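Thioredoxin-like protein (Parabacteroides distasonis, PDB 4FO5) is of uncertain function but has the thioredoxin fold of AhpC/TSA-like oxidoreductases, though without the CXXC cysteine pair expected of a dithiol redox enzyme. Local coordinates at residues 38-43 with 82-87; 118-121 with 125-128; 71-76 with 103-108; 54-59 with 87-92. One frame throughout, in Å; residues are numbered along the deposited sequence. Where two conformers were deposited one is given.

Contact 1. Residues 38-43 with 82-87; sequences NFWAAY and ETVKID
A42, just past the end of strand 34-40, faces T83 on helix 77-87 with their CA atoms 6.8 Å apart, the nearest backbone approach of the two segments. In this thioredoxin fold the contact sets one flanking helix against the edge of a tryptophan that leaves the central strand, W40. T83 and the indole come from opposite directions. T83 CG2 lies at the ring's edge, near its plane, 3.6 Å from W40 CZ3 and equally close to CH2. Further along the same edge V84, crossing the indole at about a right angle, brings its CG2 to 4.0 Å from W40 CZ2. With its CG between its own backbone N and carbonyl carbon (chi1 69°), W40 turns its six-membered ring to the helix; S47 and N51 of helix 45-58 also touch this side chain, as do S70 and S72 of the neighbouring strand. The turn that begins here is where thioredoxins carry their CXXC motif; this chain has no such pair, and S47 probably occupies the position of the second cysteine. T83 divides its two branches between tasks. CG2, anti to the backbone N, meets the indole, while OG1 is hydrogen-bonded to I79 O of its own helix, which satisfies the hydroxyl in a largely apolar setting. That same OG1 rests against the methyl of A42, with A42 CB 3.6 Å from T83 OG1.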
loop_
_atom_site.group_PDB
_atom_site.type_symbol
_atom_site.label_atom_id
_atom_site.label_comp_id
_atom_site.label_asym_id
_atom_site.label_seq_id
_atom_site.Cartn_x
_atom_site.Cartn_y
_atom_site.Cartn_z
ATOM N N ASN A 38 -0.212 0.579 -0.527
ATOM C CA ASN A 38 -0.149 1.319 -1.767
ATOM C C ASN A 38 -0.612 0.486 -2.971
ATOM O O ASN A 38 -0.234 -0.666 -3.104
ATOM C CB ASN A 38 1.263 1.843 -1.988
ATOM C CG ASN A 38 1.357 2.719 -3.186
ATOM O OD1 ASN A 38 0.729 3.767 -3.254
ATOM N ND2 ASN A 38 2.161 2.312 -4.159
ATOM N N PHE A 39 -1.465 1.066 -3.815
ATOM C CA PHE A 39 -1.964 0.431 -5.033
ATOM C C PHE A 39 -1.343 1.100 -6.209
ATOM O O PHE A 39 -1.287 2.331 -6.269
ATOM C CB PHE A 39 -3.501 0.508 -5.117
ATOM C CG PHE A 39 -4.178 -0.269 -4.014
ATOM C CD1 PHE A 39 -4.367 -1.640 -4.126
ATOM C CD2 PHE A 39 -4.545 0.354 -2.826
ATOM C CE1 PHE A 39 -4.990 -2.364 -3.102
ATOM C CE2 PHE A 39 -5.179 -0.364 -1.811
ATOM C CZ PHE A 39 -5.388 -1.718 -1.951
ATOM N N TRP A 40 -0.879 0.297 -7.162
ATOM C CA TRP A 40 -0.249 0.780 -8.379
ATOM C C TRP A 40 -0.381 -0.274 -9.478
ATOM O O TRP A 40 -0.820 -1.388 -9.217
ATOM C CB TRP A 40 1.249 1.111 -8.120
ATOM C CG TRP A 40 2.078 -0.111 -7.859
ATOM C CD1 TRP A 40 2.075 -0.872 -6.732
ATOM C CD2 TRP A 40 2.958 -0.767 -8.784
ATOM N NE1 TRP A 40 2.925 -1.940 -6.878
ATOM C CE2 TRP A 40 3.470 -1.910 -8.136
ATOM C CE3 TRP A 40 3.358 -0.500 -10.103
ATOM C CZ2 TRP A 40 4.367 -2.792 -8.759
ATOM C CZ3 TRP A 40 4.243 -1.380 -10.722
ATOM C CH2 TRP A 40 4.747 -2.499 -10.047
ATOM N N ALA A 41 0.023 0.081 -10.695
ATOM C CA ALA A 41 0.077 -0.817 -11.849
ATOM C C ALA A 41 1.078 -0.260 -12.840
ATOM O O ALA A 41 1.188 0.962 -12.958
ATOM C CB ALA A 41 -1.293 -0.964 -12.497
ATOM N N ALA A 42 1.816 -1.143 -13.540
ATOM C CA ALA A 42 2.792 -0.742 -14.559
ATOM C C ALA A 42 2.128 0.112 -15.661
ATOM O O ALA A 42 2.774 1.019 -16.180
ATOM C CB ALA A 42 3.452 -1.971 -15.168
ATOM N N TYR A 43 0.818 -0.127 -15.951
ATOM C CA TYR A 43 0.049 0.631 -16.952
ATOM C C TYR A 43 -0.312 2.071 -16.472
ATOM O O TYR A 43 -0.851 2.846 -17.257
ATOM C CB TYR A 43 -1.220 -0.131 -17.403
ATOM C CG TYR A 43 -2.292 -0.331 -16.349
ATOM C CD1 TYR A 43 -3.123 0.718 -15.964
ATOM C CD2 TYR A 43 -2.566 -1.599 -15.839
ATOM C CE1 TYR A 43 -4.158 0.527 -15.049
ATOM C CE2 TYR A 43 -3.595 -1.803 -14.920
ATOM C CZ TYR A 43 -4.383 -0.734 -14.517
ATOM O OH TYR A 43 -5.391 -0.922 -13.595
ATOM N N GLU A 82 8.833 -8.373 -13.876
ATOM C CA GLU A 82 9.766 -7.575 -14.683
ATOM C C GLU A 82 9.857 -6.127 -14.164
ATOM O O GLU A 82 10.966 -5.609 -14.016
ATOM C CB GLU A 82 9.300 -7.599 -16.152
ATOM C CG GLU A 82 10.323 -7.163 -17.178
ATOM C CD GLU A 82 9.776 -7.102 -18.591
ATOM O OE1 GLU A 82 8.771 -6.386 -18.811
ATOM O OE2 GLU A 82 10.362 -7.761 -19.483
ATOM N N THR A 83 8.692 -5.498 -13.851
ATOM C CA THR A 83 8.589 -4.115 -13.365
ATOM C C THR A 83 9.303 -3.943 -12.014
ATOM O O THR A 83 10.108 -3.029 -11.864
ATOM C CB THR A 83 7.107 -3.667 -13.288
ATOM O OG1 THR A 83 6.494 -3.837 -14.569
ATOM C CG2 THR A 83 6.960 -2.227 -12.888
ATOM N N VAL A 84 9.016 -4.827 -11.042
ATOM C CA VAL A 84 9.602 -4.778 -9.698
ATOM C C VAL A 84 11.142 -4.983 -9.794
ATOM O O VAL A 84 11.893 -4.308 -9.080
ATOM C CB VAL A 84 8.873 -5.796 -8.780
ATOM C CG1 VAL A 84 9.592 -5.970 -7.458
ATOM C CG2 VAL A 84 7.438 -5.340 -8.530
ATOM N N LYS A 85 11.599 -5.828 -10.749
ATOM C CA LYS A 85 13.015 -6.074 -11.024
ATOM C C LYS A 85 13.646 -4.795 -11.611
ATOM O O LYS A 85 14.648 -4.322 -11.073
ATOM C CB LYS A 85 13.179 -7.281 -11.967
ATOM C CG LYS A 85 14.629 -7.715 -12.213
ATOM N N ILE A 86 13.020 -4.194 -12.644
ATOM C CA ILE A 86 13.502 -2.943 -13.282
ATOM C C ILE A 86 13.574 -1.773 -12.267
ATOM O O ILE A 86 14.556 -1.017 -12.268
ATOM C CB ILE A 86 12.622 -2.562 -14.511
ATOM C CG1 ILE A 86 12.913 -3.502 -15.707
ATOM C CG2 ILE A 86 12.822 -1.087 -14.929
ATOM C CD1 ILE A 86 11.741 -3.684 -16.699
ATOM N N ASP A 87 12.544 -1.644 -11.407
ATOM C CA ASP A 87 12.433 -0.565 -10.434
ATOM C C ASP A 87 13.295 -0.810 -9.181
ATOM O O ASP A 87 13.433 0.090 -8.354
ATOM C CB ASP A 87 10.950 -0.339 -10.073
ATOM C CG ASP A 87 10.120 0.222 -11.235
ATOM O OD1 ASP A 87 10.723 0.683 -12.240
ATOM O OD2 ASP A 87 8.874 0.190 -11.145
#

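Contact 2. Residues 118-121 with 125-128; sequences FLIN and VIIA
L119 O is gripped by two successive backbone amides of the facing strand: I127 N at 2.8 Å, and A128 N at 3.4 Å in a weak bond. With I127 and A128 both set against L119, this is a classic beta bulge in the hairpin of strands 117-120 and 126-129, at one margin of the thioredoxin sheet. A128 O returns a firmer bond, accepting L119 N at 2.9 Å. Nearer the turn, V125 O takes N121 N at 3.0 Å. The side chain of N121 closes the hairpin: folded back between its own N and carbonyl carbon (chi1 71°), it offers OD1 to V125 N at 3.0 Å, the donor lying 41° out of the amide plane, and OD1 accepts E123 N as well. Replacing N121 with a leucine would probably leave the amides of V125 and E123 without their acceptor and the turn less firmly fixed. Apolar groups pack on both faces. L119 CD2 meets I127 CD1 at 3.8 Å on the face where L136 and I139 of helix 133-140 cover L119; on the other, F118 CD2 lies 4.1 Å from I126 CD1. Backbone amides and one asparagine oxygen thus supply the hydrogen bonds across the hairpin, while its strand side chains add apolar contacts on both faces.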
loop_
_atom_site.group_PDB
_atom_site.type_symbol
_atom_site.label_atom_id
_atom_site.label_comp_id
_atom_site.label_asym_id
_atom_site.label_seq_id
_atom_site.Cartn_x
_atom_site.Cartn_y
_atom_site.Cartn_z
ATOM N N PHE A 118 -2.615 4.426 1.544
ATOM C CA PHE A 118 -3.223 4.628 2.849
ATOM C C PHE A 118 -2.228 4.305 3.934
ATOM O O PHE A 118 -1.562 3.275 3.878
ATOM C CB PHE A 118 -4.469 3.711 3.021
ATOM C CG PHE A 118 -5.507 3.814 1.931
ATOM C CD1 PHE A 118 -5.413 3.036 0.781
ATOM C CD2 PHE A 118 -6.547 4.725 2.027
ATOM C CE1 PHE A 118 -6.337 3.167 -0.248
ATOM C CE2 PHE A 118 -7.501 4.825 1.011
ATOM C CZ PHE A 118 -7.401 4.028 -0.110
ATOM N N LEU A 119 -2.104 5.194 4.907
ATOM C CA LEU A 119 -1.310 4.945 6.095
ATOM C C LEU A 119 -2.289 4.383 7.147
ATOM O O LEU A 119 -3.243 5.058 7.535
ATOM C CB LEU A 119 -0.582 6.210 6.570
ATOM C CG LEU A 119 0.361 6.035 7.773
ATOM C CD1 LEU A 119 1.482 5.023 7.465
ATOM C CD2 LEU A 119 0.965 7.363 8.159
ATOM N N ILE A 120 -2.098 3.119 7.511
ATOM C CA ILE A 120 -2.933 2.379 8.441
ATOM C C ILE A 120 -2.163 2.171 9.752
ATOM O O ILE A 120 -1.026 1.689 9.726
ATOM C CB ILE A 120 -3.376 1.025 7.773
ATOM C CG1 ILE A 120 -4.080 1.276 6.386
ATOM C CG2 ILE A 120 -4.249 0.210 8.717
ATOM C CD1 ILE A 120 -4.263 0.020 5.449
ATOM N N ASN A 121 -2.810 2.486 10.910
ATOM C CA ASN A 121 -2.166 2.332 12.216
ATOM C C ASN A 121 -2.243 0.857 12.686
ATOM O O ASN A 121 -2.752 0.018 11.951
ATOM C CB ASN A 121 -2.744 3.321 13.258
ATOM C CG ASN A 121 -4.159 3.066 13.752
ATOM O OD1 ASN A 121 -4.796 2.049 13.470
ATOM N ND2 ASN A 121 -4.684 4.005 14.497
ATOM N N VAL A 125 -6.816 1.129 11.395
ATOM C CA VAL A 125 -7.571 2.342 11.103
ATOM C C VAL A 125 -6.761 3.223 10.150
ATOM O O VAL A 125 -5.565 3.413 10.370
ATOM C CB VAL A 125 -7.950 3.080 12.420
ATOM C CG1 VAL A 125 -8.660 4.410 12.154
ATOM C CG2 VAL A 125 -8.815 2.180 13.313
ATOM N N ILE A 126 -7.411 3.752 9.088
ATOM C CA ILE A 126 -6.708 4.655 8.140
ATOM C C ILE A 126 -6.472 5.959 8.874
ATOM O O ILE A 126 -7.436 6.551 9.364
ATOM C CB ILE A 126 -7.539 4.879 6.835
ATOM C CG1 ILE A 126 -7.724 3.544 6.083
ATOM C CG2 ILE A 126 -6.883 5.961 5.959
ATOM C CD1 ILE A 126 -8.907 3.470 5.155
ATOM N N ILE A 127 -5.210 6.391 8.991
ATOM C CA ILE A 127 -4.918 7.656 9.662
ATOM C C ILE A 127 -4.511 8.742 8.629
ATOM O O ILE A 127 -4.463 9.908 8.975
ATOM C CB ILE A 127 -3.866 7.495 10.782
ATOM C CG1 ILE A 127 -2.586 6.817 10.255
ATOM C CG2 ILE A 127 -4.477 6.745 11.988
ATOM C CD1 ILE A 127 -1.374 7.026 11.076
ATOM N N ALA A 128 -4.191 8.349 7.389
ATOM C CA ALA A 128 -3.805 9.263 6.310
ATOM C C ALA A 128 -4.024 8.592 4.951
ATOM O O ALA A 128 -3.973 7.374 4.848
ATOM C CB ALA A 128 -2.348 9.701 6.455
#

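Contact 3. Residues 71-76 with 103-108; sequences ISMDEK and SELYKK
L105 CD2 is the methyl on which both side chains from the 71-76 segment converge: M73 CE, 3.8 Å from L105 CD2, and I71 CD1, 4.0 Å from the same atom. The two arrive differently. I71 has an extended chain, with CD1 anti to CA, and meets the leucine tip to tip. M73, modelled as selenomethionine, bends at its second torsion (-66°) and then straightens, which turns its terminal methyl across the leucine at about a right angle; CE thereby also comes within reach of L105 CG. On the helix side, L105 holds its CG anti to the backbone N (chi1 -161°), and this carries the branch toward the sheet. The bend in M73 leaves SE near the start of the helix, 4.3 Å from S103 OG, a loose approach. In the thioredoxin fold seen here, I71 lies on the face of the sheet that also presents F39, M73 just past the strand end packs on the same side, and the short helix 104-108 covers them, with I16 adding to the packing on L105. S72, next in the strand, turns the other way, toward W40 and F80. Its OG donates to D74 OD2 at 2.9 Å, meeting the carboxylate on its anti side. S103 is the helix N-cap: its OG accepts Y106 N at 3.2 Å in a nearly straight bond (164° at the hydrogen) and is itself hydrogen-bonded to G100 O.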
loop_
_atom_site.group_PDB
_atom_site.type_symbol
_atom_site.label_atom_id
_atom_site.label_comp_id
_atom_site.label_asym_id
_atom_site.label_seq_id
_atom_site.Cartn_x
_atom_site.Cartn_y
_atom_site.Cartn_z
ATOM N N ILE A 71 0.621 -3.193 -3.626
ATOM C CA ILE A 71 -0.094 -4.205 -4.400
ATOM C C ILE A 71 -0.245 -3.768 -5.847
ATOM O O ILE A 71 -0.878 -2.752 -6.103
ATOM C CB ILE A 71 -1.472 -4.507 -3.770
ATOM C CG1 ILE A 71 -1.338 -4.859 -2.272
ATOM C CG2 ILE A 71 -2.180 -5.623 -4.571
ATOM C CD1 ILE A 71 -2.680 -4.984 -1.476
ATOM N N SER A 72 0.346 -4.536 -6.786
ATOM C CA SER A 72 0.232 -4.288 -8.219
ATOM C C SER A 72 -1.088 -4.846 -8.708
ATOM O O SER A 72 -1.454 -5.987 -8.364
ATOM C CB SER A 72 1.395 -4.928 -8.973
ATOM O OG SER A 72 1.095 -5.114 -10.348
HETATM N N MSE A 73 -1.787 -4.053 -9.539
HETATM C CA MSE A 73 -3.084 -4.410 -10.116
HETATM C C MSE A 73 -2.948 -4.811 -11.599
HETATM O O MSE A 73 -3.953 -4.927 -12.307
HETATM C CB MSE A 73 -4.098 -3.269 -9.921
HETATM C CG MSE A 73 -4.416 -3.007 -8.460
HETATM SE SE MSE A 73 -5.356 -4.549 -7.712
HETATM C CE MSE A 73 -5.011 -4.298 -6.013
ATOM N N ASP A 74 -1.709 -5.081 -12.054
ATOM C CA ASP A 74 -1.458 -5.578 -13.412
ATOM C C ASP A 74 -1.979 -7.008 -13.490
ATOM O O ASP A 74 -1.749 -7.772 -12.552
ATOM C CB ASP A 74 0.039 -5.525 -13.767
ATOM C CG ASP A 74 0.635 -4.133 -13.805
ATOM O OD1 ASP A 74 0.324 -3.380 -14.750
ATOM O OD2 ASP A 74 1.456 -3.815 -12.921
ATOM N N GLU A 75 -2.720 -7.357 -14.560
ATOM C CA GLU A 75 -3.291 -8.700 -14.722
ATOM C C GLU A 75 -2.204 -9.797 -14.850
ATOM O O GLU A 75 -2.351 -10.863 -14.243
ATOM C CB GLU A 75 -4.232 -8.748 -15.936
ATOM N N LYS A 76 -1.117 -9.531 -15.607
ATOM C CA LYS A 76 -0.048 -10.510 -15.824
ATOM C C LYS A 76 1.017 -10.461 -14.732
ATOM O O LYS A 76 1.526 -9.386 -14.404
ATOM C CB LYS A 76 0.605 -10.316 -17.201
ATOM C CG LYS A 76 0.769 -11.602 -17.992
ATOM C CD LYS A 76 1.250 -11.311 -19.404
ATOM N N SER A 103 -10.860 -7.799 -9.491
ATOM C CA SER A 103 -10.725 -8.253 -8.105
ATOM C C SER A 103 -11.653 -7.489 -7.135
ATOM O O SER A 103 -12.009 -6.326 -7.366
ATOM C CB SER A 103 -9.272 -8.191 -7.628
ATOM O OG SER A 103 -8.839 -6.937 -7.131
ATOM N N GLU A 104 -12.027 -8.175 -6.039
ATOM C CA GLU A 104 -12.880 -7.640 -4.975
ATOM C C GLU A 104 -12.173 -6.478 -4.293
ATOM O O GLU A 104 -12.811 -5.510 -3.887
ATOM C CB GLU A 104 -13.240 -8.743 -3.958
ATOM N N LEU A 105 -10.836 -6.570 -4.229
ATOM C CA LEU A 105 -9.928 -5.584 -3.654
ATOM C C LEU A 105 -10.052 -4.244 -4.362
ATOM O O LEU A 105 -10.259 -3.219 -3.706
ATOM C CB LEU A 105 -8.498 -6.122 -3.776
ATOM C CG LEU A 105 -7.455 -5.503 -2.883
ATOM C CD1 LEU A 105 -7.960 -5.412 -1.450
ATOM C CD2 LEU A 105 -6.173 -6.299 -2.967
ATOM N N TYR A 106 -9.961 -4.268 -5.706
ATOM C CA TYR A 106 -10.086 -3.101 -6.577
ATOM C C TYR A 106 -11.414 -2.377 -6.287
ATOM O O TYR A 106 -11.418 -1.162 -6.108
ATOM C CB TYR A 106 -9.991 -3.553 -8.046
ATOM C CG TYR A 106 -9.912 -2.438 -9.060
ATOM C CD1 TYR A 106 -11.067 -1.860 -9.581
ATOM C CD2 TYR A 106 -8.688 -2.044 -9.593
ATOM C CE1 TYR A 106 -11.001 -0.867 -10.559
ATOM C CE2 TYR A 106 -8.609 -1.045 -10.562
ATOM C CZ TYR A 106 -9.769 -0.467 -11.052
ATOM O OH TYR A 106 -9.699 0.505 -12.022
ATOM N N LYS A 107 -12.519 -3.130 -6.165
ATOM C CA LYS A 107 -13.819 -2.552 -5.858
ATOM C C LYS A 107 -13.879 -2.059 -4.399
ATOM O O LYS A 107 -14.391 -0.962 -4.163
ATOM C CB LYS A 107 -14.944 -3.559 -6.149
ATOM N N LYS A 108 -13.341 -2.844 -3.433
ATOM C CA LYS A 108 -13.328 -2.507 -1.996
ATOM C C LYS A 108 -12.556 -1.214 -1.702
ATOM O O LYS A 108 -12.961 -0.455 -0.826
ATOM C CB LYS A 108 -12.719 -3.654 -1.164
ATOM C CG LYS A 108 -13.619 -4.187 -0.069
ATOM C CD LYS A 108 -13.073 -5.497 0.490
#

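Contact 4. Residues 54-59 with 87-92; sequences LANEVN and DKLDLS
The beta-alpha-beta crossover from strand 66-72 through helix 77-87 to strand 94-96 leaves its helix by a Schellman motif at K88, and the connection that follows lies against helix 45-58 of the thioredoxin fold, L89 meeting A55. The apolar centre is small: L89 CD2 sits 3.8 Å from A55 CB, placed there by a side chain that starts with CG anti to the carbonyl carbon (chi1 -59°) and then runs extended. N51 and V52 also touch L89. Two waters bridge the polar margins. One accepts from N56 ND2 at 2.9 Å, in one of two deposited conformers of N56, and donates to D87 O; N56 ND2 also reaches V52 O in its own helix. The second accepts from both N59 ND2 and D90 N. D90 makes an Asx turn, its OD1 taking S92 N at 3.1 Å from above the carboxylate plane; S92 OG, in one of two conformers, also hydrogen-bonds D90 OD1, from the same face. An alanine in place of D90 would probably leave S92 N without this acceptor and the turn freer to shift. D90 OD2 stands 4.0 Å from N59 OD1, two oxygens without a bond between them, the amide and carboxylate planes 23° apart.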
loop_
_atom_site.group_PDB
_atom_site.type_symbol
_atom_site.label_atom_id
_atom_site.label_comp_id
_atom_site.label_asym_id
_atom_site.label_seq_id
_atom_site.Cartn_x
_atom_site.Cartn_y
_atom_site.Cartn_z
ATOM N N LEU A 54 7.907 5.905 -2.604
ATOM C CA LEU A 54 7.434 5.436 -1.290
ATOM C C LEU A 54 8.290 4.271 -0.750
ATOM O O LEU A 54 8.715 4.336 0.402
ATOM C CB LEU A 54 5.953 5.020 -1.334
ATOM C CG LEU A 54 4.941 6.164 -1.553
ATOM C CD1 LEU A 54 3.590 5.605 -1.978
ATOM C CD2 LEU A 54 4.814 7.064 -0.317
ATOM N N ALA A 55 8.553 3.225 -1.568
ATOM C CA ALA A 55 9.369 2.073 -1.130
ATOM C C ALA A 55 10.757 2.532 -0.657
ATOM O O ALA A 55 11.213 2.063 0.384
ATOM C CB ALA A 55 9.495 1.040 -2.240
ATOM N N ASN A 56 11.398 3.490 -1.371
ATOM C CA ASN A 56 12.714 3.955 -0.935
ATOM C C ASN A 56 12.599 4.807 0.353
ATOM O O ASN A 56 13.514 4.764 1.172
ATOM C CB ASN A 56 13.457 4.668 -2.063
ATOM C CG ASN A 56 13.981 3.663 -3.072
ATOM O OD1 ASN A 56 15.026 3.030 -2.881
ATOM N ND2 ASN A 56 13.207 3.388 -4.096
ATOM N N GLU A 57 11.481 5.509 0.577
ATOM C CA GLU A 57 11.304 6.263 1.811
ATOM C C GLU A 57 11.156 5.328 3.023
ATOM O O GLU A 57 11.676 5.642 4.083
ATOM C CB GLU A 57 10.078 7.172 1.705
ATOM C CG GLU A 57 10.118 8.355 2.653
ATOM C CD GLU A 57 11.161 9.422 2.360
ATOM O OE1 GLU A 57 11.689 9.486 1.224
ATOM O OE2 GLU A 57 11.494 10.169 3.305
ATOM N N VAL A 58 10.436 4.200 2.858
ATOM C CA VAL A 58 10.168 3.206 3.910
ATOM C C VAL A 58 11.479 2.560 4.335
ATOM O O VAL A 58 11.657 2.309 5.527
ATOM C CB VAL A 58 9.086 2.162 3.505
ATOM C CG1 VAL A 58 8.951 1.041 4.544
ATOM C CG2 VAL A 58 7.737 2.834 3.297
ATOM N N ASN A 59 12.440 2.396 3.391
ATOM C CA ASN A 59 13.773 1.841 3.667
ATOM C C ASN A 59 14.569 2.696 4.670
ATOM O O ASN A 59 15.560 2.201 5.213
ATOM C CB ASN A 59 14.594 1.639 2.370
ATOM C CG ASN A 59 14.202 0.402 1.582
ATOM O OD1 ASN A 59 13.774 -0.622 2.131
ATOM N ND2 ASN A 59 14.356 0.461 0.270
ATOM N N ASP A 87 12.544 -1.644 -11.407
ATOM C CA ASP A 87 12.433 -0.565 -10.434
ATOM C C ASP A 87 13.295 -0.810 -9.181
ATOM O O ASP A 87 13.433 0.090 -8.354
ATOM C CB ASP A 87 10.950 -0.339 -10.073
ATOM C CG ASP A 87 10.120 0.222 -11.235
ATOM O OD1 ASP A 87 10.723 0.683 -12.240
ATOM O OD2 ASP A 87 8.874 0.190 -11.145
ATOM N N LYS A 88 13.885 -2.017 -9.064
ATOM C CA LYS A 88 14.806 -2.456 -7.993
ATOM C C LYS A 88 14.168 -2.312 -6.603
ATOM O O LYS A 88 14.816 -1.868 -5.656
ATOM C CB LYS A 88 16.155 -1.684 -8.041
ATOM C CG LYS A 88 16.858 -1.626 -9.402
ATOM C CD LYS A 88 18.118 -0.745 -9.351
ATOM C CE LYS A 88 19.341 -1.456 -8.800
ATOM N NZ LYS A 88 20.520 -0.556 -8.713
ATOM N N LEU A 89 12.914 -2.705 -6.478
ATOM C CA LEU A 89 12.202 -2.589 -5.204
ATOM C C LEU A 89 12.364 -3.825 -4.331
ATOM O O LEU A 89 12.489 -4.927 -4.859
ATOM C CB LEU A 89 10.715 -2.332 -5.479
ATOM C CG LEU A 89 10.466 -1.057 -6.306
ATOM C CD1 LEU A 89 9.015 -0.912 -6.660
ATOM C CD2 LEU A 89 10.986 0.191 -5.584
ATOM N N ASP A 90 12.328 -3.627 -2.993
ATOM C CA ASP A 90 12.391 -4.672 -1.975
ATOM C C ASP A 90 11.255 -5.652 -2.259
ATOM O O ASP A 90 10.093 -5.276 -2.150
ATOM C CB ASP A 90 12.255 -4.037 -0.561
ATOM C CG ASP A 90 12.408 -4.955 0.646
ATOM O OD1 ASP A 90 12.372 -6.192 0.472
ATOM O OD2 ASP A 90 12.519 -4.433 1.780
ATOM N N LEU A 91 11.591 -6.883 -2.676
ATOM C CA LEU A 91 10.585 -7.888 -3.021
ATOM C C LEU A 91 9.693 -8.267 -1.843
ATOM O O LEU A 91 8.587 -8.746 -2.087
ATOM C CB LEU A 91 11.211 -9.156 -3.628
ATOM C CG LEU A 91 12.024 -8.989 -4.928
ATOM C CD1 LEU A 91 12.574 -10.286 -5.395
ATOM C CD2 LEU A 91 11.194 -8.474 -6.033
ATOM N N SER A 92 10.145 -8.060 -0.582
ATOM C CA SER A 92 9.330 -8.423 0.574
ATOM C C SER A 92 8.089 -7.500 0.706
ATOM O O SER A 92 7.111 -7.897 1.318
ATOM C CB SER A 92 10.167 -8.412 1.851
ATOM O OG SER A 92 10.634 -7.115 2.180
HETATM O O HOH W 1 14.326 1.834 -6.244
HETATM O O HOH W 2 12.559 -0.866 -2.033
#

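How the contacts relate
Contact 1 is the hub. Its strand pairs with that of contact 3 through N38 O and I71 N, 2.7 Å apart, and A42 N reaches D74 OD2 at 2.8 Å, tying together the turns at the ends of two neighbouring strands, beside the place where thioredoxins hold their CXXC motif. On the opposite face of the sheet from W40, F39 CD1 touches M73 CE of contact 3, while F39 CE2 lies 4.0 Å from F118 CE1 of contact 2. Contact 4 shares D87 with contact 1, V84 O lying 3.2 Å from L89 N, and D87 is salt-bridged to R48. Contacts 3 and 4 do not touch, their centres about 20 Å apart.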